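Local coordinates for glutathione peroxidase-like protein (Trypanosoma brucei, PDB 3DWV) that probably reduces hydroperoxides as a glutathione peroxidase-type tryparedoxin peroxidase, captured here in its oxidized, disulfide-bonded form, at residues Ile51-Ser56 / Lys144-Asn149; Gly92-Asn97 / Lys118-Gly123; Thr81-Pro86 / Glu112-Ala117. The protein carries 1 engineered substitution. All coordinates share one frame; numbering follows the deposited sequence. Where two conformers were deposited one is given.

Contact 1: residues Ile51-Ser56 / Lys144-Asn149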
loop_
_atom_site.group_PDB
_atom_site.type_symbol
_atom_site.label_atom_id
_atom_site.label_comp_id
_atom_site.label_asym_id
_atom_site.label_seq_id
_atom_site.Cartn_x
_atom_site.Cartn_y
_atom_site.Cartn_z
ATOM N N ILE A 51 1.928 3.048 -2.428
ATOM C CA ILE A 51 1.794 2.355 -1.139
ATOM C C ILE A 51 0.789 1.225 -1.273
ATOM O O ILE A 51 -0.399 1.443 -1.530
ATOM C CB ILE A 51 1.391 3.295 -0.001
ATOM C CG1 ILE A 51 2.387 4.470 0.127
ATOM C CG2 ILE A 51 1.244 2.508 1.301
ATOM C CD1 ILE A 51 1.952 5.465 1.224
ATOM N N TYR A 52 1.355 0.017 -1.110
ATOM C CA TYR A 52 0.555 -1.184 -1.124
ATOM C C TYR A 52 0.251 -1.804 0.239
ATOM O O TYR A 52 1.146 -1.734 1.099
ATOM C CB TYR A 52 1.336 -2.249 -1.880
ATOM C CG TYR A 52 1.469 -2.133 -3.373
ATOM C CD1 TYR A 52 2.446 -1.368 -3.976
ATOM C CD2 TYR A 52 0.584 -2.843 -4.196
ATOM C CE1 TYR A 52 2.543 -1.294 -5.371
ATOM C CE2 TYR A 52 0.692 -2.779 -5.572
ATOM C CZ TYR A 52 1.659 -2.004 -6.161
ATOM O OH TYR A 52 1.763 -1.943 -7.537
ATOM N N ASN A 53 -0.929 -2.378 0.418
ATOM C CA ASN A 53 -1.146 -3.310 1.538
ATOM C C ASN A 53 -0.843 -4.736 1.074
ATOM O O ASN A 53 -1.165 -5.069 -0.063
ATOM C CB ASN A 53 -2.569 -3.216 2.112
ATOM C CG ASN A 53 -3.648 -3.541 1.076
ATOM O OD1 ASN A 53 -3.881 -2.707 0.198
ATOM N ND2 ASN A 53 -4.325 -4.685 1.136
ATOM N N VAL A 54 -0.218 -5.547 1.937
ATOM C CA VAL A 54 0.195 -6.896 1.482
ATOM C C VAL A 54 -0.237 -7.863 2.567
ATOM O O VAL A 54 -0.837 -7.496 3.605
ATOM C CB VAL A 54 1.703 -6.938 1.173
ATOM C CG1 VAL A 54 2.100 -5.856 0.138
ATOM C CG2 VAL A 54 2.527 -6.710 2.435
ATOM N N ALA A 55 0.078 -9.108 2.358
ATOM C CA ALA A 55 -0.258 -10.162 3.318
ATOM C C ALA A 55 0.701 -11.337 3.058
ATOM O O ALA A 55 1.493 -11.240 2.110
ATOM C CB ALA A 55 -1.724 -10.563 3.220
ATOM N N SER A 56 0.670 -12.399 3.831
ATOM C CA SER A 56 1.553 -13.544 3.603
ATOM C C SER A 56 1.431 -14.109 2.190
ATOM O O SER A 56 0.368 -13.974 1.546
ATOM C CB SER A 56 1.174 -14.662 4.577
ATOM O OG SER A 56 1.548 -14.280 5.895
ATOM N N LYS A 144 -15.233 2.497 0.774
ATOM C CA LYS A 144 -13.811 2.837 0.773
ATOM C C LYS A 144 -12.976 1.749 1.404
ATOM O O LYS A 144 -11.738 1.918 1.366
ATOM C CB LYS A 144 -13.605 4.140 1.515
ATOM C CG LYS A 144 -13.939 4.090 2.990
ATOM C CD LYS A 144 -13.929 5.468 3.669
ATOM C CE LYS A 144 -14.797 5.562 4.898
ATOM N NZ LYS A 144 -15.997 6.432 4.772
ATOM N N ALA A 145 -13.572 0.700 1.946
ATOM C CA ALA A 145 -12.759 -0.347 2.531
ATOM C C ALA A 145 -11.740 -0.871 1.530
ATOM O O ALA A 145 -11.970 -0.899 0.332
ATOM C CB ALA A 145 -13.604 -1.524 3.008
ATOM N N ILE A 146 -10.612 -1.350 2.083
ATOM C CA ILE A 146 -9.674 -2.059 1.182
ATOM C C ILE A 146 -10.147 -3.491 1.008
ATOM O O ILE A 146 -10.199 -4.225 2.014
ATOM C CB ILE A 146 -8.259 -2.081 1.810
ATOM C CG1 ILE A 146 -7.725 -0.673 2.114
ATOM C CG2 ILE A 146 -7.265 -2.882 0.979
ATOM C CD1 ILE A 146 -7.516 0.229 0.930
ATOM N N LYS A 147 -10.460 -3.892 -0.223
ATOM C CA LYS A 147 -11.069 -5.242 -0.423
ATOM C C LYS A 147 -10.026 -6.290 -0.653
ATOM O O LYS A 147 -10.210 -7.434 -0.249
ATOM C CB LYS A 147 -12.063 -5.120 -1.583
ATOM C CG LYS A 147 -13.315 -4.312 -1.156
ATOM C CD LYS A 147 -14.019 -3.729 -2.377
ATOM C CE LYS A 147 -13.454 -2.377 -2.772
ATOM N NZ LYS A 147 -13.845 -1.358 -1.761
ATOM N N TRP A 148 -8.917 -5.923 -1.304
ATOM C CA TRP A 148 -7.945 -6.850 -1.845
ATOM C C TRP A 148 -6.525 -6.679 -1.323
ATOM O O TRP A 148 -6.067 -5.540 -1.153
ATOM C CB TRP A 148 -7.832 -6.655 -3.371
ATOM C CG TRP A 148 -9.136 -6.448 -4.074
ATOM C CD1 TRP A 148 -9.589 -5.296 -4.661
ATOM C CD2 TRP A 148 -10.162 -7.431 -4.270
ATOM N NE1 TRP A 148 -10.831 -5.523 -5.198
ATOM C CE2 TRP A 148 -11.209 -6.817 -4.974
ATOM C CE3 TRP A 148 -10.276 -8.778 -3.897
ATOM C CZ2 TRP A 148 -12.382 -7.497 -5.333
ATOM C CZ3 TRP A 148 -11.434 -9.442 -4.253
ATOM C CH2 TRP A 148 -12.460 -8.806 -4.957
ATOM N N ASN A 149 -5.835 -7.808 -1.137
ATOM C CA ASN A 149 -4.388 -7.671 -0.947
ATOM C C ASN A 149 -3.787 -6.996 -2.179
ATOM O O ASN A 149 -4.300 -7.168 -3.300
ATOM C CB ASN A 149 -3.826 -9.063 -0.686
ATOM C CG ASN A 149 -4.182 -9.529 0.717
ATOM O OD1 ASN A 149 -4.535 -10.685 0.985
ATOM N ND2 ASN A 149 -4.083 -8.593 1.643
#
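Asn-53, near the end of the strand 49-54 in this thioredoxin-fold glutathione peroxidase, reaches across to the loop 144-149 and donates from ND2 to the carbonyl O of Trp-148, 3.0 Å away. Trp-148 and Asn-149 open the Trp-Asn-Phe sequence characteristic of the family, and this bond ties that sequence to the central sheet just before the chain turns into strand 152-155. The bond is nearly straight (164°), with the Trp-148 oxygen close to the amide plane of Asn-53, although ND2 meets the Trp-148 carbonyl tilted 31° from that group's plane. A first torsion of 60° sets CG of Asn-53 between its own backbone N and carbonyl carbon, and the amide extends from there toward the loop. The Trp-148 oxygen is gripped a second time by Thr-151 OG1. Packing is closest around the Asn-53 amide: Ile-146 slides past in the opposite direction, its CG2 methyl 3.5 Å from ND2 of Asn-53 and equally far from OD1, while Pro-95 leans on both residues. The buried amide thus packs against Ile-146 and Pro-95, with one N-H given to a backbone carbonyl.

The loose side is that of the Trp-148 indole, which projects to solvent with little of it covered by the strand and is modelled in two conformers. Asn-149, the next residue, belongs instead to the packed part and is largely covered by the segment 51-56. The buried Ala-55, whose side chain is about 7 Å from that of Cys-58, the predicted active-site residue, points its methyl at the Asn-149 amide. In the conformer of Asn-149 given, one of two deposited, Ala-55 CB lies 3.5 Å from Asn-149 ND2.

Contact 2: residues Gly92-Asn97 / Lys118-Gly123. Unlike the reference sequence in segment 92-97: Asn-97 (reference Thr).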
loop_
_atom_site.group_PDB
_atom_site.type_symbol
_atom_site.label_atom_id
_atom_site.label_comp_id
_atom_site.label_asym_id
_atom_site.label_seq_id
_atom_site.Cartn_x
_atom_site.Cartn_y
_atom_site.Cartn_z
ATOM N N GLY A 92 -11.266 -10.059 11.337
ATOM C CA GLY A 92 -12.229 -10.617 10.409
ATOM C C GLY A 92 -12.497 -9.738 9.203
ATOM O O GLY A 92 -13.054 -10.212 8.193
ATOM N N GLN A 93 -12.092 -8.490 9.244
ATOM C CA GLN A 93 -12.463 -7.545 8.206
ATOM C C GLN A 93 -11.288 -7.077 7.373
ATOM O O GLN A 93 -11.458 -6.108 6.600
ATOM C CB GLN A 93 -13.127 -6.326 8.872
ATOM C CG GLN A 93 -12.126 -5.404 9.543
ATOM C CD GLN A 93 -11.395 -6.004 10.738
ATOM O OE1 GLN A 93 -12.018 -6.572 11.614
ATOM N NE2 GLN A 93 -10.064 -5.955 10.787
ATOM N N GLU A 94 -10.132 -7.744 7.496
ATOM C CA GLU A 94 -8.964 -7.315 6.698
ATOM C C GLU A 94 -9.094 -7.736 5.239
ATOM O O GLU A 94 -9.959 -8.554 4.876
ATOM C CB GLU A 94 -7.692 -7.877 7.351
ATOM C CG GLU A 94 -7.444 -7.183 8.703
ATOM C CD GLU A 94 -7.120 -5.706 8.528
ATOM O OE1 GLU A 94 -6.034 -5.386 7.963
ATOM O OE2 GLU A 94 -7.961 -4.897 8.993
ATOM N N PRO A 95 -8.307 -7.116 4.378
ATOM C CA PRO A 95 -8.441 -7.378 2.955
ATOM C C PRO A 95 -8.257 -8.859 2.661
ATOM O O PRO A 95 -7.577 -9.561 3.381
ATOM C CB PRO A 95 -7.311 -6.568 2.303
ATOM C CG PRO A 95 -7.021 -5.467 3.302
ATOM C CD PRO A 95 -7.254 -6.084 4.644
ATOM N N GLY A 96 -8.917 -9.258 1.572
ATOM C CA GLY A 96 -8.814 -10.605 1.080
ATOM C C GLY A 96 -9.747 -11.558 1.837
ATOM O O GLY A 96 -10.648 -11.229 2.645
ATOM N N ASN A 97 -9.483 -12.829 1.484
ATOM C CA ASN A 97 -10.269 -13.928 2.056
ATOM C C ASN A 97 -9.721 -14.403 3.389
ATOM O O ASN A 97 -8.593 -14.899 3.551
ATOM C CB ASN A 97 -10.291 -15.090 1.048
ATOM C CG ASN A 97 -11.127 -16.265 1.533
ATOM O OD1 ASN A 97 -11.580 -16.355 2.675
ATOM N ND2 ASN A 97 -11.334 -17.199 0.614
ATOM N N LYS A 118 3.301 -4.638 10.665
ATOM C CA LYS A 118 1.900 -5.017 10.448
ATOM C C LYS A 118 0.947 -4.047 11.100
ATOM O O LYS A 118 1.218 -3.553 12.201
ATOM C CB LYS A 118 1.617 -6.426 11.011
ATOM C CG LYS A 118 2.324 -7.482 10.152
ATOM C CD LYS A 118 2.036 -8.924 10.545
ATOM C CE LYS A 118 2.127 -9.828 9.305
ATOM N NZ LYS A 118 2.415 -11.248 9.655
ATOM N N ILE A 119 -0.158 -3.766 10.417
ATOM C CA ILE A 119 -1.178 -2.811 10.784
ATOM C C ILE A 119 -2.580 -3.303 10.448
ATOM O O ILE A 119 -2.700 -4.216 9.623
ATOM C CB ILE A 119 -0.959 -1.502 9.998
ATOM C CG1 ILE A 119 -1.190 -1.674 8.489
ATOM C CG2 ILE A 119 0.423 -0.919 10.220
ATOM C CD1 ILE A 119 -1.385 -0.325 7.809
ATOM N N ASN A 120 -3.618 -2.723 11.042
ATOM C CA ASN A 120 -4.994 -2.991 10.558
ATOM C C ASN A 120 -5.249 -2.009 9.417
ATOM O O ASN A 120 -4.903 -0.810 9.582
ATOM C CB ASN A 120 -6.113 -2.833 11.610
ATOM C CG ASN A 120 -6.372 -4.084 12.436
ATOM O OD1 ASN A 120 -5.961 -4.184 13.606
ATOM N ND2 ASN A 120 -7.055 -5.052 11.807
ATOM N N VAL A 121 -5.808 -2.509 8.289
ATOM C CA VAL A 121 -6.033 -1.464 7.275
ATOM C C VAL A 121 -7.543 -1.195 7.206
ATOM O O VAL A 121 -7.881 -0.148 6.651
ATOM C CB VAL A 121 -5.511 -1.789 5.900
ATOM C CG1 VAL A 121 -3.984 -1.904 5.865
ATOM C CG2 VAL A 121 -6.077 -3.097 5.394
ATOM N N ASN A 122 -8.345 -2.113 7.759
ATOM C CA ASN A 122 -9.786 -1.857 7.896
ATOM C C ASN A 122 -10.247 -1.942 9.365
ATOM O O ASN A 122 -9.474 -2.318 10.256
ATOM C CB ASN A 122 -10.589 -2.826 7.037
ATOM C CG ASN A 122 -10.306 -2.729 5.559
ATOM O OD1 ASN A 122 -10.114 -1.634 5.033
ATOM N ND2 ASN A 122 -10.362 -3.886 4.882
ATOM N N GLY A 123 -11.510 -1.593 9.638
ATOM C CA GLY A 123 -12.092 -1.733 10.944
ATOM C C GLY A 123 -11.812 -0.594 11.904
ATOM O O GLY A 123 -11.160 0.417 11.555
#
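Glu-94 turns its carboxylate into the loop 118-123, where both oxygens are taken up by N-H groups. With CG beside the backbone N (chi1 -69°) and a bend at chi2 (-66°), which places CD, the chain curls so that its head faces the backbone of Val-121 and Asn-122. OE1 receives Val-121 N on its syn lone pair at 2.9 Å, and Ser-87 OG is a further partner of the same oxygen. OE2 of Glu-94 is held by three donors: Asn-122 N, 3.1 Å away on the syn side; Asn-120 ND2, which descends on it from above the carboxylate plane at 3.0 Å; and Gln-93 NE2, on the anti lone pair. So many donors would be expected to stabilise a charged carboxylate in this buried place.

Gln-93 and Asn-120 cross at about a right angle, their amide nitrogens NE2 and ND2 3.3 Å apart. These two donors share acceptors, since each also bonds Phe-90 O. Asn-122, by contrast, sends ND2 back to Gln-93 O at 3.0 Å, in that carbonyl's plane, and its other N-H goes to Ile-146 O. Beside the polar cluster, the CG2 methyl of Val-121 presses tightly on the Pro-95 ring, 3.3 Å from CD.

Irregular backbone is here fastened to irregular backbone through a buried carboxylate, closing the base of the excursion that contains Cys-106, the partner of Cys-58 in a disulfide consistent with a two-cysteine peroxidase of the glutathione peroxidase family.

Contact 3: residues Thr81-Pro86 / Glu112-Ala117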
loop_
_atom_site.group_PDB
_atom_site.type_symbol
_atom_site.label_atom_id
_atom_site.label_comp_id
_atom_site.label_asym_id
_atom_site.label_seq_id
_atom_site.Cartn_x
_atom_site.Cartn_y
_atom_site.Cartn_z
ATOM N N THR A 81 9.570 5.307 -4.835
ATOM C CA THR A 81 9.704 4.074 -4.008
ATOM C C THR A 81 8.337 3.407 -3.933
ATOM O O THR A 81 7.311 4.023 -4.252
ATOM C CB THR A 81 10.348 4.299 -2.637
ATOM O OG1 THR A 81 10.749 3.024 -2.042
ATOM C CG2 THR A 81 9.371 4.963 -1.672
ATOM N N VAL A 82 8.368 2.135 -3.547
ATOM C CA VAL A 82 7.152 1.385 -3.219
ATOM C C VAL A 82 7.253 1.052 -1.737
ATOM O O VAL A 82 8.343 0.562 -1.340
ATOM C CB VAL A 82 7.091 0.114 -4.082
ATOM C CG1 VAL A 82 6.013 -0.816 -3.566
ATOM C CG2 VAL A 82 6.912 0.523 -5.547
ATOM N N LEU A 83 6.205 1.270 -0.946
ATOM C CA LEU A 83 6.215 0.851 0.443
ATOM C C LEU A 83 5.118 -0.182 0.673
ATOM O O LEU A 83 4.004 0.050 0.154
ATOM C CB LEU A 83 5.907 2.025 1.375
ATOM C CG LEU A 83 6.871 3.210 1.302
ATOM C CD1 LEU A 83 6.455 4.281 2.309
ATOM C CD2 LEU A 83 8.300 2.804 1.646
ATOM N N ALA A 84 5.384 -1.237 1.444
ATOM C CA ALA A 84 4.377 -2.265 1.671
ATOM C C ALA A 84 3.961 -2.327 3.153
ATOM O O ALA A 84 4.824 -2.482 3.988
ATOM C CB ALA A 84 4.865 -3.655 1.232
ATOM N N PHE A 85 2.651 -2.230 3.398
ATOM C CA PHE A 85 2.124 -2.417 4.742
ATOM C C PHE A 85 1.440 -3.770 4.858
ATOM O O PHE A 85 0.377 -3.944 4.222
ATOM C CB PHE A 85 1.080 -1.333 5.091
ATOM C CG PHE A 85 1.715 0.005 5.409
ATOM C CD1 PHE A 85 2.010 0.879 4.387
ATOM C CD2 PHE A 85 1.988 0.398 6.716
ATOM C CE1 PHE A 85 2.540 2.126 4.642
ATOM C CE2 PHE A 85 2.533 1.634 6.987
ATOM C CZ PHE A 85 2.819 2.501 5.948
ATOM N N PRO A 86 2.008 -4.745 5.550
ATOM C CA PRO A 86 1.299 -6.024 5.699
ATOM C C PRO A 86 0.158 -5.923 6.711
ATOM O O PRO A 86 0.312 -5.242 7.734
ATOM C CB PRO A 86 2.382 -6.981 6.204
ATOM C CG PRO A 86 3.671 -6.251 5.969
ATOM C CD PRO A 86 3.349 -4.792 6.176
ATOM N N GLU A 112 11.855 -6.683 -2.633
ATOM C CA GLU A 112 13.014 -5.819 -2.800
ATOM C C GLU A 112 12.796 -4.428 -2.217
ATOM O O GLU A 112 13.751 -3.691 -1.950
ATOM C CB GLU A 112 13.243 -5.732 -4.304
ATOM C CG GLU A 112 14.104 -6.858 -4.861
ATOM C CD GLU A 112 14.511 -6.461 -6.282
ATOM O OE1 GLU A 112 15.369 -5.550 -6.417
ATOM O OE2 GLU A 112 13.915 -7.069 -7.183
ATOM N N PHE A 113 11.518 -4.070 -2.037
ATOM C CA PHE A 113 11.140 -2.726 -1.553
ATOM C C PHE A 113 10.875 -2.775 -0.059
ATOM O O PHE A 113 10.729 -3.898 0.457
ATOM C CB PHE A 113 9.929 -2.205 -2.322
ATOM C CG PHE A 113 8.842 -3.209 -2.667
ATOM C CD1 PHE A 113 7.889 -3.562 -1.738
ATOM C CD2 PHE A 113 8.732 -3.831 -3.882
ATOM C CE1 PHE A 113 6.852 -4.450 -1.977
ATOM C CE2 PHE A 113 7.717 -4.710 -4.185
ATOM C CZ PHE A 113 6.761 -5.077 -3.224
ATOM N N PRO A 114 10.817 -1.660 0.663
ATOM C CA PRO A 114 10.541 -1.668 2.104
ATOM C C PRO A 114 9.176 -2.202 2.514
ATOM O O PRO A 114 8.132 -1.886 1.939
ATOM C CB PRO A 114 10.609 -0.181 2.499
ATOM C CG PRO A 114 11.604 0.359 1.493
ATOM C CD PRO A 114 11.124 -0.288 0.192
ATOM N N ILE A 115 9.252 -2.996 3.599
ATOM C CA ILE A 115 8.033 -3.540 4.198
ATOM C C ILE A 115 7.961 -3.027 5.634
ATOM O O ILE A 115 8.934 -3.048 6.395
ATOM C CB ILE A 115 7.971 -5.070 4.197
ATOM C CG1 ILE A 115 8.216 -5.669 2.811
ATOM C CG2 ILE A 115 6.670 -5.591 4.778
ATOM C CD1 ILE A 115 8.676 -7.101 2.818
ATOM N N MET A 116 6.783 -2.549 5.961
ATOM C CA MET A 116 6.595 -1.887 7.251
ATOM C C MET A 116 6.093 -2.883 8.291
ATOM O O MET A 116 5.833 -4.064 8.001
ATOM C CB MET A 116 5.686 -0.661 7.081
ATOM C CG MET A 116 6.199 0.335 6.028
ATOM S SD MET A 116 7.695 1.227 6.533
ATOM C CE MET A 116 8.938 0.513 5.459
ATOM N N ALA A 117 5.977 -2.406 9.546
ATOM C CA ALA A 117 5.344 -3.277 10.546
ATOM C C ALA A 117 3.864 -3.511 10.244
ATOM O O ALA A 117 3.249 -2.604 9.629
ATOM C CB ALA A 117 5.426 -2.639 11.933
#
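Ala-84 bonds through both its backbone groups to the segment 112-117: its N donates to Pro-114 O at 2.9 Å, and its O accepts from Met-116 N at 2.8 Å. The two links bracket Ile-115 in a single parallel beta bridge. Ile-115 CA adds a CH...O contact to the same Ala-84 oxygen.

Packing spreads to both faces of the strand. On one, CG1 of Val-82, anti to its backbone N (chi1 168°), stands over the centre of the Phe-113 ring in a CH-pi contact, 3.8 Å from the centroid, while Ala-84 CB touches the edge of that ring. On the other, Met-116 lays CG over a face of the Phe-85 ring, offset toward the rim, 4.0 Å from the centroid; its SD follows obliquely at 5.5 Å, a Met-aromatic contact. Leu-83 CD2 meets Pro-114 CB nearby at 3.9 Å. Tighter than either, Pro-86 CG and Ile-115 CG2 are pressed to 3.3 Å.

The segment 112-117 thus runs beside the outermost strand 81-86, on the flank away from strand 49-54, with Phe-113 reaching Ala-68 and Thr-69 of helix 64-75 and Phe-85 packing against Ile-51 of the neighbouring strand.

In the fold
All three contacts belong to one thioredoxin-like unit. Contacts 1 and 3 share its sheet, their centres about 12 Å apart, since strands 49-54 and 81-86 are parallel neighbours. Contact 2 joins two loops off the sheet, about 8 Å from contact 1 and 16 Å from contact 3 between centres. Along the chain the segments come as 51-56, 81-86, 92-97, 112-117, 118-123 and 144-149: contact 1 spans the other two, which interleave. Residues 112-117 run directly into 118-123, so one continuous path borders the sheet and then meets the loop 92-97. A probable bond from Gly-96 N to Lys-147 O links contacts 2 and 1. Of these segments, 51-56 comes close to Cys-58.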